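Local coordinates for protein necrotic enteritis toxin B (Clostridium perfringens, PDB 4I0N) that probably forms pores in host cell membranes, as a toxin of the alpha-hemolysin fold from the leukocidin/hemolysin family, at residues Lys68-Met79 with Asn201-Leu212. Sequence-based numbering, arbitrary orientation.
Sequences KQIFGSKYYGKM and NGDKNFTDDRDL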
loop_
_atom_site.group_PDB
_atom_site.type_symbol
_atom_site.label_atom_id
_atom_site.label_comp_id
_atom_site.label_asym_id
_atom_site.label_seq_id
_atom_site.Cartn_x
_atom_site.Cartn_y
_atom_site.Cartn_z
ATOM N N LYS A 68 -8.628 -10.834 -8.640
ATOM C CA LYS A 68 -10.027 -11.252 -8.496
ATOM C C LYS A 68 -10.316 -12.362 -9.493
ATOM O O LYS A 68 -9.936 -12.265 -10.653
ATOM C CB LYS A 68 -10.987 -10.099 -8.784
ATOM C CG LYS A 68 -12.427 -10.424 -8.417
ATOM C CD LYS A 68 -13.434 -9.681 -9.303
ATOM C CE LYS A 68 -13.724 -10.422 -10.567
ATOM N NZ LYS A 68 -14.763 -9.746 -11.369
ATOM N N GLN A 69 -10.992 -13.410 -9.035
ATOM C CA GLN A 69 -11.235 -14.594 -9.880
ATOM C C GLN A 69 -12.619 -15.098 -9.578
ATOM O O GLN A 69 -13.033 -15.060 -8.435
ATOM C CB GLN A 69 -10.232 -15.714 -9.549
ATOM C CG GLN A 69 -8.813 -15.361 -9.874
ATOM C CD GLN A 69 -7.824 -16.471 -9.644
ATOM O OE1 GLN A 69 -8.173 -17.571 -9.215
ATOM N NE2 GLN A 69 -6.563 -16.188 -9.935
ATOM N N ILE A 70 -13.307 -15.611 -10.596
ATOM C CA ILE A 70 -14.637 -16.177 -10.404
ATOM C C ILE A 70 -14.651 -17.597 -10.944
ATOM O O ILE A 70 -14.079 -17.860 -12.015
ATOM C CB ILE A 70 -15.714 -15.309 -11.098
ATOM C CG1 ILE A 70 -15.963 -14.033 -10.278
ATOM C CG2 ILE A 70 -17.027 -16.114 -11.349
ATOM C CD1 ILE A 70 -16.711 -12.957 -11.050
ATOM N N PHE A 71 -15.261 -18.511 -10.182
ATOM C CA PHE A 71 -15.460 -19.894 -10.622
ATOM C C PHE A 71 -16.911 -20.250 -10.350
ATOM O O PHE A 71 -17.599 -19.568 -9.568
ATOM C CB PHE A 71 -14.543 -20.875 -9.877
ATOM C CG PHE A 71 -13.093 -20.469 -9.860
ATOM C CD1 PHE A 71 -12.194 -21.021 -10.756
ATOM C CD2 PHE A 71 -12.631 -19.525 -8.942
ATOM C CE1 PHE A 71 -10.831 -20.639 -10.736
ATOM C CE2 PHE A 71 -11.288 -19.141 -8.919
ATOM C CZ PHE A 71 -10.391 -19.700 -9.819
ATOM N N GLY A 72 -17.400 -21.297 -10.995
ATOM C CA GLY A 72 -18.731 -21.748 -10.649
ATOM C C GLY A 72 -19.460 -22.504 -11.730
ATOM O O GLY A 72 -18.904 -22.842 -12.790
ATOM N N SER A 73 -20.727 -22.754 -11.441
ATOM C CA SER A 73 -21.554 -23.681 -12.185
ATOM C C SER A 73 -22.989 -23.236 -11.958
ATOM O O SER A 73 -23.223 -22.148 -11.402
ATOM C CB SER A 73 -21.355 -25.085 -11.621
ATOM O OG SER A 73 -21.610 -25.060 -10.227
ATOM N N LYS A 74 -23.950 -24.066 -12.381
ATOM C CA LYS A 74 -25.359 -23.704 -12.258
ATOM C C LYS A 74 -25.772 -23.311 -10.836
ATOM O O LYS A 74 -26.439 -22.296 -10.649
ATOM C CB LYS A 74 -26.267 -24.830 -12.775
ATOM C CG LYS A 74 -27.735 -24.456 -12.782
ATOM C CD LYS A 74 -28.494 -25.319 -13.777
ATOM C CE LYS A 74 -29.997 -25.130 -13.629
ATOM N NZ LYS A 74 -30.425 -23.772 -14.033
ATOM N N TYR A 75 -25.383 -24.117 -9.846
ATOM C CA TYR A 75 -25.874 -23.936 -8.465
ATOM C C TYR A 75 -24.843 -23.399 -7.466
ATOM O O TYR A 75 -25.126 -23.292 -6.278
ATOM C CB TYR A 75 -26.427 -25.260 -7.945
ATOM C CG TYR A 75 -27.562 -25.807 -8.788
ATOM C CD1 TYR A 75 -28.821 -25.206 -8.767
ATOM C CD2 TYR A 75 -27.376 -26.919 -9.592
ATOM C CE1 TYR A 75 -29.874 -25.699 -9.525
ATOM C CE2 TYR A 75 -28.433 -27.429 -10.359
ATOM C CZ TYR A 75 -29.665 -26.807 -10.319
ATOM O OH TYR A 75 -30.701 -27.309 -11.066
ATOM N N TYR A 76 -23.650 -23.082 -7.949
ATOM C CA TYR A 76 -22.533 -22.751 -7.072
ATOM C C TYR A 76 -21.644 -21.677 -7.701
ATOM O O TYR A 76 -21.403 -21.680 -8.910
ATOM C CB TYR A 76 -21.724 -24.021 -6.760
ATOM C CG TYR A 76 -20.515 -23.771 -5.894
ATOM C CD1 TYR A 76 -20.632 -23.715 -4.504
ATOM C CD2 TYR A 76 -19.255 -23.569 -6.470
ATOM C CE1 TYR A 76 -19.514 -23.471 -3.707
ATOM C CE2 TYR A 76 -18.140 -23.323 -5.687
ATOM C CZ TYR A 76 -18.281 -23.281 -4.304
ATOM O OH TYR A 76 -17.170 -23.032 -3.527
ATOM N N GLY A 77 -21.148 -20.759 -6.876
ATOM C CA GLY A 77 -20.202 -19.772 -7.373
ATOM C C GLY A 77 -19.187 -19.439 -6.306
ATOM O O GLY A 77 -19.501 -19.476 -5.120
ATOM N N LYS A 78 -17.967 -19.136 -6.742
ATOM C CA LYS A 78 -16.946 -18.613 -5.842
ATOM C C LYS A 78 -16.211 -17.455 -6.470
ATOM O O LYS A 78 -15.687 -17.549 -7.594
ATOM C CB LYS A 78 -15.944 -19.685 -5.407
ATOM C CG LYS A 78 -14.859 -19.119 -4.457
ATOM C CD LYS A 78 -13.972 -20.189 -3.881
ATOM C CE LYS A 78 -12.863 -20.540 -4.844
ATOM N NZ LYS A 78 -11.900 -21.417 -4.154
ATOM N N MET A 79 -16.178 -16.355 -5.727
ATOM C CA MET A 79 -15.415 -15.176 -6.113
ATOM C C MET A 79 -14.315 -14.949 -5.090
ATOM O O MET A 79 -14.599 -14.662 -3.921
ATOM C CB MET A 79 -16.345 -13.958 -6.172
ATOM C CG MET A 79 -15.600 -12.615 -6.400
ATOM S SD MET A 79 -16.818 -11.284 -6.480
ATOM C CE MET A 79 -15.828 -9.849 -6.069
ATOM N N ASN A 201 -26.986 -18.220 -13.253
ATOM C CA ASN A 201 -26.117 -19.306 -12.802
ATOM C C ASN A 201 -25.059 -18.752 -11.829
ATOM O O ASN A 201 -24.809 -17.541 -11.813
ATOM C CB ASN A 201 -25.417 -19.969 -13.985
ATOM C CG ASN A 201 -26.346 -20.870 -14.798
ATOM O OD1 ASN A 201 -27.548 -20.959 -14.547
ATOM N ND2 ASN A 201 -25.777 -21.545 -15.769
ATOM N N GLY A 202 -24.448 -19.632 -11.036
ATOM C CA GLY A 202 -23.466 -19.229 -10.008
ATOM C C GLY A 202 -22.307 -18.398 -10.526
ATOM O O GLY A 202 -22.014 -17.314 -9.988
ATOM N N ASP A 203 -21.646 -18.871 -11.580
ATOM C CA ASP A 203 -20.517 -18.109 -12.133
ATOM C C ASP A 203 -20.927 -16.810 -12.827
ATOM O O ASP A 203 -20.071 -15.995 -13.204
ATOM C CB ASP A 203 -19.627 -18.980 -13.038
ATOM C CG ASP A 203 -20.350 -19.502 -14.260
ATOM O OD1 ASP A 203 -21.601 -19.635 -14.241
ATOM O OD2 ASP A 203 -19.645 -19.789 -15.258
ATOM N N LYS A 204 -22.237 -16.617 -12.999
ATOM C CA LYS A 204 -22.758 -15.421 -13.630
ATOM C C LYS A 204 -23.491 -14.524 -12.638
ATOM O O LYS A 204 -24.165 -13.569 -13.053
ATOM C CB LYS A 204 -23.707 -15.788 -14.779
ATOM C CG LYS A 204 -23.039 -16.501 -15.950
ATOM C CD LYS A 204 -21.802 -15.735 -16.393
ATOM N N ASN A 205 -23.355 -14.818 -11.340
ATOM C CA ASN A 205 -24.176 -14.135 -10.333
ATOM C C ASN A 205 -23.414 -13.240 -9.360
ATOM O O ASN A 205 -23.900 -12.957 -8.266
ATOM C CB ASN A 205 -25.064 -15.107 -9.545
ATOM C CG ASN A 205 -26.241 -14.384 -8.876
ATOM O OD1 ASN A 205 -26.725 -13.383 -9.408
ATOM N ND2 ASN A 205 -26.686 -14.867 -7.715
ATOM N N PHE A 206 -22.233 -12.795 -9.779
ATOM C CA PHE A 206 -21.438 -11.878 -8.993
ATOM C C PHE A 206 -21.480 -10.482 -9.601
ATOM O O PHE A 206 -21.655 -10.329 -10.821
ATOM C CB PHE A 206 -19.997 -12.386 -8.908
ATOM C CG PHE A 206 -19.860 -13.675 -8.146
ATOM C CD1 PHE A 206 -20.039 -13.701 -6.762
ATOM C CD2 PHE A 206 -19.529 -14.859 -8.808
ATOM C CE1 PHE A 206 -19.910 -14.891 -6.043
ATOM C CE2 PHE A 206 -19.412 -16.063 -8.102
ATOM C CZ PHE A 206 -19.597 -16.081 -6.723
ATOM N N THR A 207 -21.340 -9.473 -8.741
ATOM C CA THR A 207 -21.245 -8.068 -9.161
ATOM C C THR A 207 -20.307 -7.904 -10.371
ATOM O O THR A 207 -19.176 -8.388 -10.347
ATOM C CB THR A 207 -20.731 -7.205 -7.973
ATOM O OG1 THR A 207 -21.549 -7.457 -6.833
ATOM C CG2 THR A 207 -20.764 -5.712 -8.291
ATOM N N ASP A 208 -20.779 -7.226 -11.421
ATOM C CA ASP A 208 -19.944 -6.886 -12.587
ATOM C C ASP A 208 -18.742 -6.036 -12.188
ATOM O O ASP A 208 -18.846 -5.235 -11.256
ATOM C CB ASP A 208 -20.768 -6.109 -13.623
ATOM C CG ASP A 208 -21.880 -6.940 -14.232
ATOM O OD1 ASP A 208 -21.735 -8.182 -14.281
ATOM O OD2 ASP A 208 -22.905 -6.348 -14.670
ATOM N N ASP A 209 -17.625 -6.195 -12.901
ATOM C CA ASP A 209 -16.403 -5.408 -12.645
ATOM C C ASP A 209 -16.629 -3.911 -12.569
ATOM O O ASP A 209 -16.079 -3.257 -11.699
ATOM C CB ASP A 209 -15.326 -5.644 -13.702
ATOM C CG ASP A 209 -14.514 -6.900 -13.464
ATOM O OD1 ASP A 209 -14.182 -7.247 -12.309
ATOM O OD2 ASP A 209 -14.187 -7.534 -14.473
ATOM N N ARG A 210 -17.413 -3.365 -13.503
ATOM C CA ARG A 210 -17.672 -1.916 -13.529
ATOM C C ARG A 210 -18.444 -1.402 -12.299
ATOM O O ARG A 210 -18.441 -0.189 -12.027
ATOM C CB ARG A 210 -18.398 -1.530 -14.826
ATOM N N ASP A 211 -19.072 -2.316 -11.549
ATOM C CA ASP A 211 -19.768 -1.953 -10.312
ATOM C C ASP A 211 -18.962 -2.253 -9.047
ATOM O O ASP A 211 -19.488 -2.089 -7.955
ATOM C CB ASP A 211 -21.104 -2.683 -10.199
ATOM C CG ASP A 211 -22.025 -2.408 -11.370
ATOM O OD1 ASP A 211 -21.929 -1.313 -11.970
ATOM O OD2 ASP A 211 -22.831 -3.302 -11.687
ATOM N N LEU A 212 -17.726 -2.737 -9.202
ATOM C CA LEU A 212 -16.863 -3.013 -8.066
ATOM C C LEU A 212 -15.853 -1.887 -7.899
ATOM O O LEU A 212 -15.492 -1.208 -8.861
ATOM C CB LEU A 212 -16.090 -4.315 -8.303
ATOM C CG LEU A 212 -16.835 -5.633 -8.267
ATOM C CD1 LEU A 212 -15.910 -6.707 -8.793
ATOM C CD2 LEU A 212 -17.271 -5.936 -6.847
HETATM O O HOH W 1 -17.133 -10.004 -9.441
#
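Phe206 drives its ring against the beta hairpin of strands 69-72 and 76-92, and so fastens the loop that precedes helix 214-217 to one face of an antiparallel sheet in this alpha-hemolysin-fold toxin. It is a worked example of a loop aromatic docking on a beta hairpin, face to a methionine and edge to the strand backbone. Met79 CB lies over one ring face in a CH-pi contact, 3.7 Å from the ring centroid, while Met79 SD adds an oblique Met-aromatic contact at 4.7 Å. The ring edge is driven into the strand: Phe206 CZ comes within 3.4 Å of Gly77 C, which lies in the plane of the ring, with Lys78 N also at that edge. Ile70 slides past in the opposite direction, its CG2 3.8 Å from Phe206 CD2.

Toward the hairpin turn the hold passes to the backbone. Gly202 N makes two weak hydrogen bonds, to Ser73 O and to Lys74 O, and Gly202 CA sends a CH...O contact to Tyr76 O at 3.4 Å. Asp203 CB meanwhile packs on the main chain of Gly72.

At the far end a salt bridge joins apolar contacts. Lys68 leaves its backbone with CG anti to N (chi1 -170°) and bends at chi3, bringing CD to Leu212 CD1 and the ammonium to Asp209. In the salt bridge, Lys68 NZ stands 2.7 Å from Asp209 OD1, 45° out of the carboxylate plane.

Further out, Leu252 of strand 236-255 also touches Phe206, while Phe193 touches both Met79 and Leu212. One water accepts from Lys68 NZ and donates to Thr207 O, so the amine is tied to the loop twice.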